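Local structure of lipase (Rhizopus chinensis, 6A0W) at residues F212-D217 with G242-G247. The protein probably hydrolyses the ester bonds of triacylglycerols, as a fungal class 3 lipase of the alpha/beta-hydrolase fold. Residues are numbered along the deposited sequence; the frame is centred on the assembly and turned at random.
Sequences FAYYVD and GYLHPG. With SO4 (sulfate ion), chain D.
The helical turn and a half F212-D217 is met by G242-G247, an extended piece of loop, and the backbones come nearest at A213 and P246, with 4.8 Å between their CA atoms. At this point the side chain of A213 is a single methyl; its CB points into the loop, 3.6 Å from the carbonyl O of L244 and 3.8 Å from CD of P246. The P246 ring packs on the helix between A213 and the pair V216 and D217, three and four residues further on. Its CG rests 3.8 Å from CG1 of V216, whose side chain it crosses at about a right angle, while its CB lies over the carbonyl O of A213, an atom already engaged by the amide of D217 in the helix. D217 has CG anti to its carbonyl carbon (chi1 -78°), which brings OD1 to the next loop residue: the N-H of G247 points almost straight at it, but at 3.5 Å from N to OD1 the hydrogen bond is weak. At the other end L244, with CG anti to the backbone N (chi1 -170°), puts CD2 against CB of A213 and, 4.0 Å away, CE1 of the Y214 ring, which it meets obliquely. The hydroxyl of Y214, on the exposed side, donates a hydrogen bond to O4 of a sulfate, probably from the crystallisation liquor, that N210 also holds. H245 turns away from the helix and bonds through NE2 to the carbonyl of P234. Apolar packing and one weak hydrogen bond thus join helix 210-218, the connection between the parallel neighbouring strands 197-202 and 223-228, to the loop leading into strand 248-252; V216 also touches M183 of helix 173-188, and P246 lies on F223.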
ATOM      1  N   PHE A 212      12.358  11.773   3.256  1.00 28.30           N
ATOM      2  CA  PHE A 212      11.135  11.166   3.740  1.00 30.89           C
ATOM      3  C   PHE A 212      11.353   9.652   3.947  1.00 25.08           C
ATOM      4  O   PHE A 212      10.969   9.101   4.966  1.00 28.30           O
ATOM      5  CB  PHE A 212       9.964  11.431   2.766  1.00 30.51           C
ATOM      6  CG  PHE A 212       8.717  10.632   3.088  1.00 28.45           C
ATOM      7  CD1 PHE A 212       7.879  11.010   4.110  1.00 29.28           C
ATOM      8  CD2 PHE A 212       8.376   9.529   2.322  1.00 31.50           C
ATOM      9  CE1 PHE A 212       6.742  10.278   4.417  1.00 31.03           C
ATOM     10  CE2 PHE A 212       7.258   8.777   2.627  1.00 32.22           C
ATOM     11  CZ  PHE A 212       6.414   9.185   3.645  1.00 33.84           C
ATOM     12  N   ALA A 213      11.987   9.025   2.975  1.00 24.54           N
ATOM     13  CA  ALA A 213      12.281   7.593   2.986  1.00 28.15           C
ATOM     14  C   ALA A 213      13.217   7.225   4.146  1.00 30.58           C
ATOM     15  O   ALA A 213      12.928   6.285   4.893  1.00 29.47           O
ATOM     16  CB  ALA A 213      12.885   7.182   1.644  1.00 27.06           C
ATOM     17  N   TYR A 214      14.243   8.043   4.383  1.00 25.63           N
ATOM     18  CA  TYR A 214      15.121   7.799   5.527  1.00 25.79           C
ATOM     19  C   TYR A 214      14.379   7.943   6.828  1.00 29.54           C
ATOM     20  O   TYR A 214      14.585   7.159   7.767  1.00 26.03           O
ATOM     21  CB  TYR A 214      16.347   8.718   5.517  1.00 31.09           C
ATOM     22  CG  TYR A 214      17.108   8.700   4.210  1.00 29.43           C
ATOM     23  CD1 TYR A 214      17.227   7.542   3.461  1.00 30.40           C
ATOM     24  CD2 TYR A 214      17.773   9.834   3.770  1.00 35.24           C
ATOM     25  CE1 TYR A 214      17.959   7.525   2.269  1.00 31.23           C
ATOM     26  CE2 TYR A 214      18.509   9.833   2.604  1.00 32.40           C
ATOM     27  CZ  TYR A 214      18.565   8.686   1.838  1.00 38.41           C
ATOM     28  OH  TYR A 214      19.275   8.704   0.659  1.00 41.22           O
ATOM     29  N   TYR A 215      13.490   8.933   6.891  1.00 28.65           N
ATOM     30  CA  TYR A 215      12.675   9.109   8.076  1.00 28.32           C
ATOM     31  C   TYR A 215      11.804   7.871   8.331  1.00 26.99           C
ATOM     32  O   TYR A 215      11.652   7.396   9.457  1.00 26.42           O
ATOM     33  CB  TYR A 215      11.786  10.382   7.957  1.00 28.25           C
ATOM     34  CG  TYR A 215      10.741  10.457   9.053  1.00 24.92           C
ATOM     35  CD1 TYR A 215      11.095  10.685  10.365  1.00 25.67           C
ATOM     36  CD2 TYR A 215       9.413  10.202   8.779  1.00 28.04           C
ATOM     37  CE1 TYR A 215      10.158  10.637  11.391  1.00 28.90           C
ATOM     38  CE2 TYR A 215       8.486  10.102   9.789  1.00 26.00           C
ATOM     39  CZ  TYR A 215       8.839  10.352  11.083  1.00 31.73           C
ATOM     40  OH  TYR A 215       7.863  10.314  12.062  1.00 28.30           O
ATOM     41  N   VAL A 216      11.112   7.420   7.300  1.00 27.98           N
ATOM     42  CA  VAL A 216      10.221   6.278   7.475  1.00 28.03           C
ATOM     43  C   VAL A 216      10.998   5.077   8.050  1.00 24.40           C
ATOM     44  O   VAL A 216      10.572   4.427   9.016  1.00 24.97           O
ATOM     45  CB  VAL A 216       9.589   5.893   6.124  1.00 25.87           C
ATOM     46  CG1 VAL A 216       8.958   4.516   6.226  1.00 27.88           C
ATOM     47  CG2 VAL A 216       8.532   6.919   5.731  1.00 28.71           C
ATOM     48  N   ASP A 217      12.153   4.827   7.466  1.00 26.69           N
ATOM     49  CA  ASP A 217      13.059   3.752   7.934  1.00 29.33           C
ATOM     50  C   ASP A 217      13.522   3.960   9.383  1.00 31.00           C
ATOM     51  O   ASP A 217      13.516   3.025  10.168  1.00 29.54           O
ATOM     52  CB  ASP A 217      14.273   3.669   6.991  1.00 31.97           C
ATOM     53  CG  ASP A 217      13.966   2.955   5.704  1.00 32.73           C
ATOM     54  OD1 ASP A 217      12.880   2.316   5.617  1.00 31.30           O
ATOM     55  OD2 ASP A 217      14.816   3.022   4.772  1.00 32.33           O
ATOM     56  N   GLY A 242      13.399  12.759  -7.613  1.00 42.37           N
ATOM     57  CA  GLY A 242      13.709  12.867  -6.172  1.00 36.90           C
ATOM     58  C   GLY A 242      13.012  11.867  -5.245  1.00 41.86           C
ATOM     59  O   GLY A 242      13.267  11.828  -4.043  1.00 39.26           O
ATOM     60  N   TYR A 243      12.142  11.041  -5.805  1.00 34.63           N
ATOM     61  CA  TYR A 243      11.324  10.119  -5.022  1.00 33.62           C
ATOM     62  C   TYR A 243      12.181   8.899  -4.673  1.00 36.44           C
ATOM     63  O   TYR A 243      13.080   8.505  -5.442  1.00 31.63           O
ATOM     64  CB  TYR A 243      10.100   9.698  -5.850  1.00 33.00           C
ATOM     65  CG  TYR A 243       8.956  10.727  -5.888  1.00 32.69           C
ATOM     66  CD1 TYR A 243       8.955  11.799  -6.785  1.00 31.81           C
ATOM     67  CD2 TYR A 243       7.945  10.687  -4.958  1.00 32.44           C
ATOM     68  CE1 TYR A 243       7.924  12.737  -6.788  1.00 32.35           C
ATOM     69  CE2 TYR A 243       6.903  11.606  -4.968  1.00 32.72           C
ATOM     70  CZ  TYR A 243       6.900  12.632  -5.872  1.00 33.14           C
ATOM     71  OH  TYR A 243       5.884  13.545  -5.782  1.00 35.39           O
ATOM     72  N   LEU A 244      11.863   8.277  -3.541  1.00 35.97           N
ATOM     73  CA  LEU A 244      12.582   7.073  -3.101  1.00 33.49           C
ATOM     74  C   LEU A 244      11.707   6.217  -2.211  1.00 29.29           C
ATOM     75  O   LEU A 244      11.024   6.758  -1.359  1.00 30.46           O
ATOM     76  CB  LEU A 244      13.853   7.445  -2.347  1.00 33.95           C
ATOM     77  CG  LEU A 244      14.829   6.313  -2.024  1.00 35.67           C
ATOM     78  CD1 LEU A 244      15.445   5.774  -3.307  1.00 30.92           C
ATOM     79  CD2 LEU A 244      15.917   6.866  -1.095  1.00 39.32           C
ATOM     80  N   HIS A 245      11.625   4.906  -2.498  1.00 30.45           N
ATOM     81  CA  HIS A 245      10.900   3.970  -1.622  1.00 30.01           C
ATOM     82  C   HIS A 245      11.745   3.592  -0.381  1.00 33.69           C
ATOM     83  O   HIS A 245      12.758   2.905  -0.502  1.00 32.95           O
ATOM     84  CB  HIS A 245      10.606   2.646  -2.344  1.00 30.59           C
ATOM     85  CG  HIS A 245       9.510   2.691  -3.364  1.00 31.20           C
ATOM     86  ND1 HIS A 245       8.184   2.911  -3.023  1.00 33.10           N
ATOM     87  CD2 HIS A 245       9.499   2.272  -4.650  1.00 29.69           C
ATOM     88  CE1 HIS A 245       7.424   2.718  -4.086  1.00 32.44           C
ATOM     89  NE2 HIS A 245       8.192   2.305  -5.081  1.00 27.71           N
ATOM     90  N   PRO A 246      11.186   3.781   0.806  1.00 28.37           N
ATOM     91  CA  PRO A 246      11.557   3.003   1.960  1.00 27.33           C
ATOM     92  C   PRO A 246      10.776   1.706   2.020  1.00 27.28           C
ATOM     93  O   PRO A 246       9.967   1.435   1.148  1.00 30.69           O
ATOM     94  CB  PRO A 246      11.136   3.915   3.102  1.00 32.65           C
ATOM     95  CG  PRO A 246       9.893   4.544   2.568  1.00 30.51           C
ATOM     96  CD  PRO A 246      10.075   4.701   1.104  1.00 29.78           C
ATOM     97  N   GLY A 247      10.969   0.938   3.073  1.00 28.54           N
ATOM     98  CA  GLY A 247      10.254  -0.310   3.231  1.00 29.51           C
ATOM     99  C   GLY A 247      10.972  -1.476   2.557  1.00 27.85           C
ATOM    100  O   GLY A 247      12.006  -1.337   1.900  1.00 31.86           O
TER
HETATM  101  S   SO4 D 403      21.231  11.863   0.451  1.00 78.42           S
HETATM  102  O1  SO4 D 403      19.819  12.048   0.038  1.00 74.77           O
HETATM  103  O2  SO4 D 403      22.157  11.980  -0.709  1.00 89.86           O
HETATM  104  O3  SO4 D 403      21.538  12.919   1.443  1.00 91.56           O
HETATM  105  O4  SO4 D 403      21.483  10.559   1.111  1.00 77.92           O